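Local coordinates for protein Polyphosphate:AMP phosphotransferase (Meiothermus ruber H328, PDB 5O6M) that transfers phosphate from inorganic polyphosphate to nucleotides, converting AMP to ADP and ADP to ATP, and also acts on guanine, cytosine and uracil nucleotides, at residues R41-L46 / R75-G80; L46-Y51 / G80-G85; K57-L62 / Q110-G115; S84-A89 / L117-R122. The protein carries 1 engineered substitution. One frame throughout, in Å; residues are numbered along the deposited sequence.

Interaction 1 of 4, residues R41-L46 / R75-G80; sequences RRLEKL and RVVFDG. With PO4 (phosphate ion), chain B.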
# COMPACT_ATOMS: atom_id res chain seq x y z
N ARG D 41 7.69 -5.03 32.53
CA ARG D 41 6.62 -4.13 32.94
C ARG D 41 6.97 -2.68 32.65
O ARG D 41 6.11 -1.90 32.22
CB ARG D 41 6.30 -4.34 34.42
CG ARG D 41 5.74 -5.72 34.71
CD ARG D 41 5.47 -5.95 36.18
NE ARG D 41 5.02 -7.31 36.44
CZ ARG D 41 4.82 -7.83 37.64
NH1 ARG D 41 5.02 -7.09 38.72
NH2 ARG D 41 4.41 -9.09 37.77
N ARG D 42 8.23 -2.29 32.86
CA ARG D 42 8.64 -0.96 32.42
C ARG D 42 8.47 -0.81 30.92
O ARG D 42 8.01 0.23 30.44
CB ARG D 42 10.09 -0.68 32.82
CG ARG D 42 10.35 -0.59 34.31
CD ARG D 42 11.62 0.21 34.56
NE ARG D 42 12.82 -0.56 34.27
CZ ARG D 42 13.96 -0.03 33.85
NH1 ARG D 42 15.01 -0.81 33.61
NH2 ARG D 42 14.05 1.28 33.64
N LEU D 43 8.83 -1.84 30.15
CA LEU D 43 8.63 -1.81 28.71
C LEU D 43 7.17 -1.53 28.37
O LEU D 43 6.87 -0.65 27.56
CB LEU D 43 9.08 -3.14 28.10
CG LEU D 43 8.84 -3.33 26.60
CD1 LEU D 43 9.55 -2.25 25.81
CD2 LEU D 43 9.30 -4.71 26.17
N GLU D 44 6.25 -2.26 29.01
CA GLU D 44 4.83 -2.02 28.79
C GLU D 44 4.49 -0.55 29.04
O GLU D 44 3.84 0.10 28.23
CB GLU D 44 3.98 -2.92 29.69
CG GLU D 44 4.03 -4.41 29.34
CD GLU D 44 3.25 -5.27 30.32
OE1 GLU D 44 3.36 -6.51 30.23
OE2 GLU D 44 2.53 -4.71 31.18
N LYS D 45 4.94 -0.02 30.18
CA LYS D 45 4.58 1.34 30.56
C LYS D 45 5.25 2.37 29.65
O LYS D 45 4.65 3.40 29.34
CB LYS D 45 4.95 1.58 32.02
CG LYS D 45 4.14 2.68 32.70
CD LYS D 45 4.49 4.06 32.16
CE LYS D 45 3.92 5.16 33.03
NZ LYS D 45 4.33 6.51 32.56
N LEU D 46 6.48 2.10 29.22
CA LEU D 46 7.16 3.04 28.32
C LEU D 46 6.51 3.05 26.94
O LEU D 46 6.44 4.11 26.30
CB LEU D 46 8.65 2.68 28.21
CG LEU D 46 9.53 3.04 29.41
CD1 LEU D 46 10.74 2.12 29.48
CD2 LEU D 46 9.97 4.49 29.33
N ARG D 75 8.30 -13.07 20.91
CA ARG D 75 7.26 -13.62 21.77
C ARG D 75 7.51 -13.26 23.23
O ARG D 75 6.60 -12.82 23.94
CB ARG D 75 7.18 -15.14 21.59
CG ARG D 75 6.01 -15.79 22.31
CD ARG D 75 6.01 -17.31 22.15
NE ARG D 75 5.93 -17.73 20.75
CZ ARG D 75 6.91 -18.35 20.10
NH1 ARG D 75 8.05 -18.63 20.72
NH2 ARG D 75 6.75 -18.68 18.82
N VAL D 76 8.75 -13.42 23.69
CA VAL D 76 9.05 -13.23 25.11
C VAL D 76 9.27 -11.76 25.43
O VAL D 76 8.65 -11.22 26.36
CB VAL D 76 10.28 -14.07 25.51
CG1 VAL D 76 10.69 -13.76 26.93
CG2 VAL D 76 9.96 -15.56 25.35
N VAL D 77 10.11 -11.07 24.66
CA VAL D 77 10.50 -9.71 25.04
C VAL D 77 9.29 -8.80 25.08
O VAL D 77 9.16 -7.95 25.97
CB VAL D 77 11.57 -9.17 24.07
CG1 VAL D 77 11.80 -7.69 24.31
CG2 VAL D 77 12.87 -9.96 24.20
N PHE D 78 8.36 -8.97 24.14
CA PHE D 78 7.20 -8.10 24.01
C PHE D 78 5.93 -8.73 24.56
O PHE D 78 4.83 -8.25 24.26
CB PHE D 78 7.02 -7.67 22.56
CG PHE D 78 8.20 -6.95 21.99
CD1 PHE D 78 8.28 -5.57 22.04
CD2 PHE D 78 9.25 -7.66 21.42
CE1 PHE D 78 9.37 -4.90 21.51
CE2 PHE D 78 10.34 -6.99 20.89
CZ PHE D 78 10.40 -5.61 20.94
N ASP D 79 6.05 -9.79 25.35
CA ASP D 79 4.89 -10.38 26.01
C ASP D 79 4.20 -9.32 26.85
O ASP D 79 4.83 -8.67 27.69
CB ASP D 79 5.32 -11.55 26.88
CG ASP D 79 4.15 -12.30 27.50
OD1 ASP D 79 3.67 -13.26 26.86
OD2 ASP D 79 3.71 -11.93 28.61
N GLY D 80 2.91 -9.12 26.61
CA GLY D 80 2.13 -8.17 27.37
C GLY D 80 2.14 -6.74 26.85
O GLY D 80 1.48 -5.88 27.44
P PO4 B . 10.14 -21.41 18.66
O1 PO4 B . 10.18 -21.15 20.15
O2 PO4 B . 10.91 -22.68 18.35
O3 PO4 B . 8.70 -21.58 18.24
O4 PO4 B . 10.77 -20.25 17.94
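L43 and E44, successive residues of a continuous helix, meet the chain where the helix ending at V77 gives way to loop. The CA atoms of L43 and F78 stand 8.0 Å apart, and those of E44 and G80 come to 6.9 Å. F78 is the first residue to leave helical backbone angles, although D79 N still bonds back to V76 O. G80 turns with phi at +87°, where a CB would press on the carbonyl oxygen of D79 and also collide with OE1 of E44. No hydrogen bond links the two segments, so the contact rests on close packing.

L43 points toward the loop with CG anti to the backbone N (chi1 175°), and its CD2 methyl does the touching. CD2 lies 3.2 Å from the carbonyl oxygen of V77, and it also approaches CD1 of F78, at 4.3 Å, obliquely to the ring. One face of that ring carries CG1 of V77, displaced toward the rim. The extended chain of E44 runs past the G80 peptide, with E44 OE1 3.4 Å from G80 O; both are acceptors, so they are not bonded. E44 OE1 is also 5.7 Å from D79 OD2, a proximity of like charges that may modestly raise the proton affinity of either carboxylate.

N40, one turn back on the first helix, donates to D79 O. Helix 232-249 covers L43 through L243 and L247 and pairs E248 with R42, while the second subunit brings its E48 to R75 and its P83 to F78.

Interaction 2 of 4, residues L46-Y51 / G80-G85; sequences LQELLY and GVNPSG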
# COMPACT_ATOMS: atom_id res chain seq x y z
N LEU D 46 6.48 2.10 29.22
CA LEU D 46 7.16 3.04 28.32
C LEU D 46 6.51 3.05 26.94
O LEU D 46 6.44 4.11 26.30
CB LEU D 46 8.65 2.68 28.21
CG LEU D 46 9.53 3.04 29.41
CD1 LEU D 46 10.74 2.12 29.48
CD2 LEU D 46 9.97 4.49 29.33
N GLN D 47 6.04 1.90 26.48
CA GLN D 47 5.35 1.84 25.19
C GLN D 47 4.09 2.71 25.20
O GLN D 47 3.82 3.42 24.23
CB GLN D 47 5.01 0.39 24.85
CG GLN D 47 4.36 0.20 23.49
CD GLN D 47 2.87 0.49 23.50
OE1 GLN D 47 2.33 1.01 22.53
NE2 GLN D 47 2.22 0.17 24.61
N GLU D 48 3.32 2.67 26.30
CA GLU D 48 2.12 3.49 26.38
C GLU D 48 2.45 4.98 26.30
O GLU D 48 1.70 5.76 25.71
CB GLU D 48 1.35 3.18 27.66
CG GLU D 48 0.94 1.72 27.82
CD GLU D 48 -0.33 1.38 27.05
OE1 GLU D 48 -0.76 0.21 27.09
OE2 GLU D 48 -0.88 2.29 26.40
N LEU D 49 3.58 5.38 26.88
CA LEU D 49 4.03 6.76 26.73
C LEU D 49 4.36 7.07 25.27
O LEU D 49 3.89 8.06 24.71
CB LEU D 49 5.24 7.02 27.63
CG LEU D 49 4.98 7.88 28.87
CD1 LEU D 49 6.23 8.02 29.71
CD2 LEU D 49 4.43 9.26 28.48
N LEU D 50 5.20 6.23 24.65
CA LEU D 50 5.53 6.41 23.23
C LEU D 50 4.28 6.62 22.39
O LEU D 50 4.15 7.62 21.68
CB LEU D 50 6.30 5.18 22.73
CG LEU D 50 6.70 5.12 21.26
CD1 LEU D 50 7.80 6.14 20.95
CD2 LEU D 50 7.12 3.71 20.86
N TYR D 51 3.33 5.68 22.49
CA TYR D 51 2.09 5.78 21.72
C TYR D 51 1.34 7.06 22.04
O TYR D 51 0.86 7.76 21.14
CB TYR D 51 1.22 4.55 22.01
CG TYR D 51 -0.03 4.46 21.17
CD1 TYR D 51 0.03 4.05 19.84
CD2 TYR D 51 -1.27 4.75 21.70
CE1 TYR D 51 -1.11 3.96 19.06
CE2 TYR D 51 -2.42 4.66 20.93
CZ TYR D 51 -2.33 4.26 19.61
OH TYR D 51 -3.47 4.17 18.85
N GLY D 80 2.91 -9.12 26.61
CA GLY D 80 2.13 -8.17 27.37
C GLY D 80 2.14 -6.74 26.85
O GLY D 80 1.48 -5.88 27.44
N VAL D 81 2.87 -6.45 25.77
CA VAL D 81 2.87 -5.11 25.19
C VAL D 81 1.56 -4.90 24.44
O VAL D 81 1.09 -5.79 23.73
CB VAL D 81 4.09 -4.91 24.27
CG1 VAL D 81 5.38 -5.20 25.01
CG2 VAL D 81 3.94 -5.76 23.01
N ASN D 82 0.98 -3.72 24.56
CA ASN D 82 -0.28 -3.42 23.92
C ASN D 82 -0.18 -3.53 22.40
O ASN D 82 0.65 -2.83 21.79
CB ASN D 82 -0.77 -2.02 24.31
CG ASN D 82 -2.16 -1.73 23.80
OD1 ASN D 82 -2.62 -2.32 22.82
ND2 ASN D 82 -2.86 -0.84 24.48
N PRO D 83 -0.98 -4.38 21.75
CA PRO D 83 -0.87 -4.52 20.29
C PRO D 83 -1.13 -3.23 19.52
O PRO D 83 -0.73 -3.12 18.35
CB PRO D 83 -1.93 -5.58 19.95
CG PRO D 83 -2.15 -6.33 21.24
CD PRO D 83 -1.97 -5.31 22.33
N SER D 84 -1.77 -2.23 20.14
CA SER D 84 -2.10 -1.01 19.43
C SER D 84 -0.88 -0.16 19.10
O SER D 84 -0.99 0.75 18.28
CB SER D 84 -3.08 -0.17 20.26
OG SER D 84 -4.22 -0.93 20.63
N GLY D 85 0.27 -0.45 19.70
CA GLY D 85 1.44 0.38 19.50
C GLY D 85 2.65 -0.37 18.99
O GLY D 85 3.64 0.25 18.59
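Q47 sets CG anti to its backbone N (chi1 -176°), and a bend at chi2 carries CD toward the loop, where OE1 faces G85 and NE2 faces N82. E48 also bends at chi2, and its carboxylate comes up to the N82 amide.

The Q47 amide meets the loop through both polar atoms. OE1 lies 3.2 Å from CA of G85, where a CB would clash with it. NE2 comes 3.7 Å from CB of N82; this nitrogen is buried and finds no partner in the model. The amide planes of Q47 and N82 are turned 60° apart. E48 crosses N82 at about a right angle, its OE1 3.5 Å from ND2 without a hydrogen bond between them. A turn later, Y51 sets CE1 3.3 Å from S84 O, and its ring meets this oxygen and CA of G85 obliquely.

Within the loop, N82 OD1 is gripped twice from the same face of its plane: by S84 N at 2.8 Å, in a nearly straight bond (172°), and by S84 OG at 3.0 Å. An alanine in place of N82 would probably leave S84 N and OG without this shared acceptor and the loop less firmly folded.

The bond from S84 N defines an Asx turn. It shapes the loop that completes a beta-alpha-beta crossover, running from strand 57-64 through helix 70-77 into strand 86-90, and I74 of the second subunit packs on N82 and S84, placing the turn at a subunit interface.

Interaction 3 of 4, residues K57-L62 / Q110-G115; sequences KVLVVL and QVPRKG. With PO4 (phosphate ion), chain V.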
# COMPACT_ATOMS: atom_id res chain seq x y z
N LYS D 57 9.60 7.71 16.67
CA LYS D 57 9.46 6.47 15.92
C LYS D 57 10.57 5.54 16.35
O LYS D 57 11.73 5.95 16.44
CB LYS D 57 9.55 6.69 14.40
CG LYS D 57 9.08 8.04 13.90
CD LYS D 57 9.32 8.10 12.40
CE LYS D 57 8.90 9.42 11.81
NZ LYS D 57 10.01 10.40 11.87
N VAL D 58 10.23 4.28 16.60
CA VAL D 58 11.19 3.32 17.13
C VAL D 58 11.21 2.08 16.24
O VAL D 58 10.16 1.46 16.02
CB VAL D 58 10.86 2.95 18.59
CG1 VAL D 58 11.86 1.95 19.13
CG2 VAL D 58 10.82 4.21 19.45
N LEU D 59 12.39 1.73 15.74
CA LEU D 59 12.58 0.59 14.85
C LEU D 59 13.53 -0.41 15.51
O LEU D 59 14.67 -0.05 15.83
CB LEU D 59 13.13 1.04 13.49
CG LEU D 59 13.56 -0.06 12.52
CD1 LEU D 59 12.40 -0.93 12.09
CD2 LEU D 59 14.24 0.56 11.30
N VAL D 60 13.07 -1.64 15.70
CA VAL D 60 13.87 -2.72 16.25
C VAL D 60 14.11 -3.75 15.15
O VAL D 60 13.16 -4.35 14.64
CB VAL D 60 13.20 -3.36 17.47
CG1 VAL D 60 14.00 -4.56 17.96
CG2 VAL D 60 13.03 -2.34 18.58
N VAL D 61 15.38 -3.95 14.79
CA VAL D 61 15.78 -4.92 13.77
C VAL D 61 16.24 -6.20 14.46
O VAL D 61 17.01 -6.15 15.43
CB VAL D 61 16.89 -4.35 12.87
CG1 VAL D 61 17.33 -5.40 11.86
CG2 VAL D 61 16.40 -3.10 12.17
N LEU D 62 15.75 -7.34 13.98
CA LEU D 62 16.15 -8.66 14.46
C LEU D 62 16.70 -9.47 13.30
O LEU D 62 15.99 -9.70 12.31
CB LEU D 62 14.97 -9.38 15.11
CG LEU D 62 14.33 -8.74 16.34
CD1 LEU D 62 13.21 -9.63 16.85
CD2 LEU D 62 15.37 -8.51 17.42
N GLN D 110 7.50 -0.11 5.31
CA GLN D 110 7.13 -0.65 6.61
C GLN D 110 7.72 0.10 7.80
O GLN D 110 7.50 -0.32 8.94
CB GLN D 110 7.56 -2.12 6.69
CG GLN D 110 6.95 -3.02 5.63
CD GLN D 110 5.46 -3.22 5.85
OE1 GLN D 110 4.95 -2.97 6.94
NE2 GLN D 110 4.76 -3.69 4.82
N VAL D 111 8.44 1.20 7.58
CA VAL D 111 9.10 1.90 8.68
C VAL D 111 8.06 2.35 9.70
O VAL D 111 6.89 2.56 9.34
CB VAL D 111 9.92 3.11 8.17
CG1 VAL D 111 10.96 2.66 7.16
CG2 VAL D 111 9.00 4.17 7.59
N PRO D 112 8.43 2.51 10.97
CA PRO D 112 7.44 2.92 11.97
C PRO D 112 7.05 4.37 11.80
O PRO D 112 7.86 5.22 11.41
CB PRO D 112 8.17 2.69 13.30
CG PRO D 112 9.61 2.87 12.95
CD PRO D 112 9.76 2.28 11.56
N ARG D 113 5.79 4.66 12.09
CA ARG D 113 5.30 6.03 12.12
C ARG D 113 5.45 6.60 13.53
O ARG D 113 5.84 5.91 14.47
CB ARG D 113 3.85 6.10 11.65
CG ARG D 113 2.86 5.30 12.49
CD ARG D 113 1.49 5.95 12.44
NE ARG D 113 1.49 7.25 13.10
CZ ARG D 113 0.69 8.26 12.77
NH1 ARG D 113 -0.17 8.12 11.77
NH2 ARG D 113 0.76 9.41 13.42
N LYS D 114 5.12 7.88 13.69
CA LYS D 114 5.21 8.52 14.99
C LYS D 114 4.33 7.81 16.01
O LYS D 114 3.17 7.48 15.73
CB LYS D 114 4.83 9.99 14.89
CG LYS D 114 5.86 10.82 14.15
CD LYS D 114 5.51 12.29 14.17
CE LYS D 114 6.62 13.12 13.57
NZ LYS D 114 6.21 14.54 13.36
N GLY D 115 4.89 7.56 17.19
CA GLY D 115 4.17 6.88 18.25
C GLY D 115 4.17 5.37 18.14
O GLY D 115 3.56 4.71 18.99
P PO4 V . -1.24 5.40 9.52
O1 PO4 V . -1.68 4.89 10.87
O2 PO4 V . -2.38 6.08 8.81
O3 PO4 V . -0.11 6.40 9.70
O4 PO4 V . -0.75 4.24 8.69
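P112 presses the CG corner of its ring to the strand, 3.4 Å from V58 O and 4.0 Å from CB of L59, whose side chain crosses the proline at about a right angle. The flat guanidinium of the next residue, R113, meets its partners at the edge: R113 NH1 donates to O3 of a phosphate ion at 2.7 Å, and R113 NE donates to K114 O at 3.1 Å, on a lone pair in the carbonyl plane and almost straight (167°). CG of R113 starts between the backbone N and the carbonyl carbon (chi1 61°), and the chain bends at chi3.

The aliphatic chain of K57 meets the loop backbone, its CD 3.4 Å from P112 O, and crosses K114 obliquely. K57 NZ and K114 NZ, like charges, stand 5.8 Å apart.

NH2 of R113 pairs with E96 of the third subunit, whose R101 also binds the phosphate. An alanine at R113 would probably leave that E96 without its charge partner and K114 O without the NE donor. Strand 57-64 is the central strand of the parallel sheet, as in P-loop NTPase folds, and the loop packed on its start feeds strand 117-121 beside it.

Interaction 4 of 4, residues S84-A89 / L117-R122; sequences SGVRVA and LVIFDR. Engineered in segment 117-122: D121 (natural residue Asn). With ATP (adenosine-5'-triphosphate), chain X.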
# COMPACT_ATOMS: atom_id res chain seq x y z
N SER D 84 -1.77 -2.23 20.14
CA SER D 84 -2.10 -1.01 19.43
C SER D 84 -0.88 -0.16 19.10
O SER D 84 -0.99 0.75 18.28
CB SER D 84 -3.08 -0.17 20.26
OG SER D 84 -4.22 -0.93 20.63
N GLY D 85 0.27 -0.45 19.70
CA GLY D 85 1.44 0.38 19.50
C GLY D 85 2.65 -0.37 18.99
O GLY D 85 3.64 0.25 18.59
N VAL D 86 2.60 -1.70 19.00
CA VAL D 86 3.71 -2.53 18.56
C VAL D 86 3.25 -3.37 17.37
O VAL D 86 2.23 -4.05 17.44
CB VAL D 86 4.23 -3.43 19.70
CG1 VAL D 86 3.13 -4.37 20.18
CG2 VAL D 86 5.46 -4.22 19.25
N ARG D 87 4.01 -3.31 16.28
CA ARG D 87 3.69 -4.00 15.04
C ARG D 87 4.91 -4.76 14.54
O ARG D 87 6.03 -4.26 14.61
CB ARG D 87 3.22 -3.02 13.96
CG ARG D 87 3.02 -3.66 12.60
CD ARG D 87 2.34 -2.72 11.62
NE ARG D 87 3.12 -1.51 11.36
CZ ARG D 87 4.07 -1.41 10.43
NH1 ARG D 87 4.38 -2.46 9.69
NH2 ARG D 87 4.72 -0.27 10.26
N VAL D 88 4.68 -5.98 14.05
CA VAL D 88 5.74 -6.81 13.49
C VAL D 88 5.62 -6.80 11.97
O VAL D 88 4.54 -7.08 11.43
CB VAL D 88 5.69 -8.25 14.04
CG1 VAL D 88 6.77 -9.10 13.40
CG2 VAL D 88 5.83 -8.23 15.55
N ALA D 89 6.71 -6.49 11.29
CA ALA D 89 6.80 -6.58 9.83
C ALA D 89 7.80 -7.67 9.48
O ALA D 89 9.00 -7.53 9.78
CB ALA D 89 7.19 -5.25 9.21
N LEU D 117 6.13 1.49 17.51
CA LEU D 117 7.33 0.67 17.62
C LEU D 117 7.16 -0.50 16.66
O LEU D 117 6.19 -1.27 16.78
CB LEU D 117 7.54 0.18 19.05
CG LEU D 117 8.86 -0.51 19.41
CD1 LEU D 117 8.99 -0.69 20.91
CD2 LEU D 117 9.01 -1.86 18.71
N VAL D 118 8.08 -0.64 15.72
CA VAL D 118 8.02 -1.69 14.72
C VAL D 118 9.20 -2.62 14.90
O VAL D 118 10.34 -2.18 15.10
CB VAL D 118 7.99 -1.11 13.29
CG1 VAL D 118 8.17 -2.23 12.28
CG2 VAL D 118 6.69 -0.37 13.04
N ILE D 119 8.93 -3.92 14.83
CA ILE D 119 9.96 -4.94 14.86
C ILE D 119 10.10 -5.48 13.44
O ILE D 119 9.13 -5.99 12.87
CB ILE D 119 9.63 -6.06 15.85
CG1 ILE D 119 9.46 -5.48 17.25
CG2 ILE D 119 10.72 -7.12 15.84
CD1 ILE D 119 8.59 -6.32 18.16
N PHE D 120 11.29 -5.35 12.87
CA PHE D 120 11.61 -5.98 11.60
C PHE D 120 12.04 -7.42 11.88
O PHE D 120 13.13 -7.66 12.42
CB PHE D 120 12.69 -5.21 10.85
CG PHE D 120 12.17 -4.04 10.05
CD1 PHE D 120 10.84 -3.67 10.13
CD2 PHE D 120 13.01 -3.33 9.21
CE1 PHE D 120 10.35 -2.60 9.38
CE2 PHE D 120 12.53 -2.26 8.47
CZ PHE D 120 11.20 -1.90 8.55
N ASP D 121 11.18 -8.37 11.53
CA ASP D 121 11.49 -9.80 11.61
C ASP D 121 12.20 -10.15 10.32
O ASP D 121 11.58 -10.45 9.30
CB ASP D 121 10.22 -10.61 11.83
CG ASP D 121 10.43 -12.10 11.62
OD1 ASP D 121 11.57 -12.58 11.80
OD2 ASP D 121 9.45 -12.79 11.27
N ARG D 122 13.54 -10.11 10.36
CA ARG D 122 14.36 -10.01 9.16
C ARG D 122 14.16 -8.63 8.55
O ARG D 122 13.22 -7.91 8.93
CB ARG D 122 14.01 -11.11 8.16
CG ARG D 122 14.38 -12.51 8.64
CD ARG D 122 14.17 -13.55 7.55
NE ARG D 122 14.24 -14.91 8.08
CZ ARG D 122 15.36 -15.61 8.22
NH1 ARG D 122 16.52 -15.08 7.85
NH2 ARG D 122 15.31 -16.84 8.71
PG ATP X . 11.62 -17.50 9.33
O1G ATP X . 11.83 -16.00 9.34
O2G ATP X . 12.93 -18.27 9.22
O3G ATP X . 10.84 -18.00 10.55
PB ATP X . 9.28 -18.35 7.78
O1B ATP X . 9.18 -19.76 7.35
O2B ATP X . 8.49 -17.97 9.03
O3B ATP X . 10.79 -17.91 8.03
PA ATP X . 9.42 -16.10 5.85
O1A ATP X . 9.27 -14.89 6.68
O2A ATP X . 8.68 -16.05 4.52
O3A ATP X . 8.82 -17.36 6.62
O5' ATP X . 11.00 -16.33 5.44
C5' ATP X . 11.34 -17.18 4.33
C4' ATP X . 12.72 -16.90 3.79
O4' ATP X . 12.77 -15.62 3.12
C3' ATP X . 13.88 -16.91 4.79
O3' ATP X . 14.70 -18.06 4.56
C2' ATP X . 14.65 -15.62 4.47
O2' ATP X . 16.07 -15.80 4.44
C1' ATP X . 14.14 -15.31 3.07
N9 ATP X . 14.34 -13.94 2.62
C8 ATP X . 14.06 -12.78 3.30
N7 ATP X . 14.45 -11.69 2.69
C5 ATP X . 15.02 -12.16 1.51
C6 ATP X . 15.64 -11.51 0.43
N6 ATP X . 15.84 -10.19 0.37
N1 ATP X . 16.09 -12.28 -0.59
C2 ATP X . 15.94 -13.60 -0.51
N3 ATP X . 15.39 -14.33 0.46
C4 ATP X . 14.95 -13.55 1.45
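R87 and V118 lie side by side on one face of the sheet and point the same way. The R87 chain bends at chi3, and CG2 of V118 sits over one face of its guanidinium, 3.4 Å from NH2, while NE is paired with E116 and NH2 also donates to Q110 O. Farther along this face, CB of A89 comes within 4.1 Å of CD1 of F120, oblique to a ring that F91 meets edge-to-face.

The other face carries V86, V88, L117 and I119. V86 and I119 cross obliquely, CG2 to CD1 at 3.9 Å, and CG1 of V88 approaches CB of D121, an engineered residue whose carboxylate pairs with K70. Five backbone hydrogen bonds, from L117 N to G85 O through to D121 N to A89 O, join the parallel strands, which run 22° apart.

Beyond the strand, R122 extends from CG to NE to reach ATP. NE donates to O1G at 2.9 Å and NH2 to O2G at 2.8 Å, the phosphate lying at the guanidinium edge while C2' of the ribose lies over one face, offset toward the rim.

Strand 86-90 is outermost within the chain; strand 117-121 lies between it and central strand 57-64, and I119 packs on I74 of helix 70-77.

Overall arrangement
The four contacts run from helix 29-53 into the parallel sheet. Interactions 1 and 2, centres 8 Å apart, are successive along that helix, share L46 and G80, and touch where L43 CD2 meets V81 CG1 at 4.1 Å. Interaction 2 passes into interaction 4 through S84 and G85, the approach to strand 86-90. F78 of interaction 1 also packs on this sheet, its CE2 3.3 Å from I119 CD1. Interactions 3 and 4, centres 7 Å apart, join as neighbouring strands, with V60 O and F120 N 2.8 Å apart, a probable hydrogen bond. The end of interaction 4 reaches the ATP pocket, where K70 also bonds to the nucleotide.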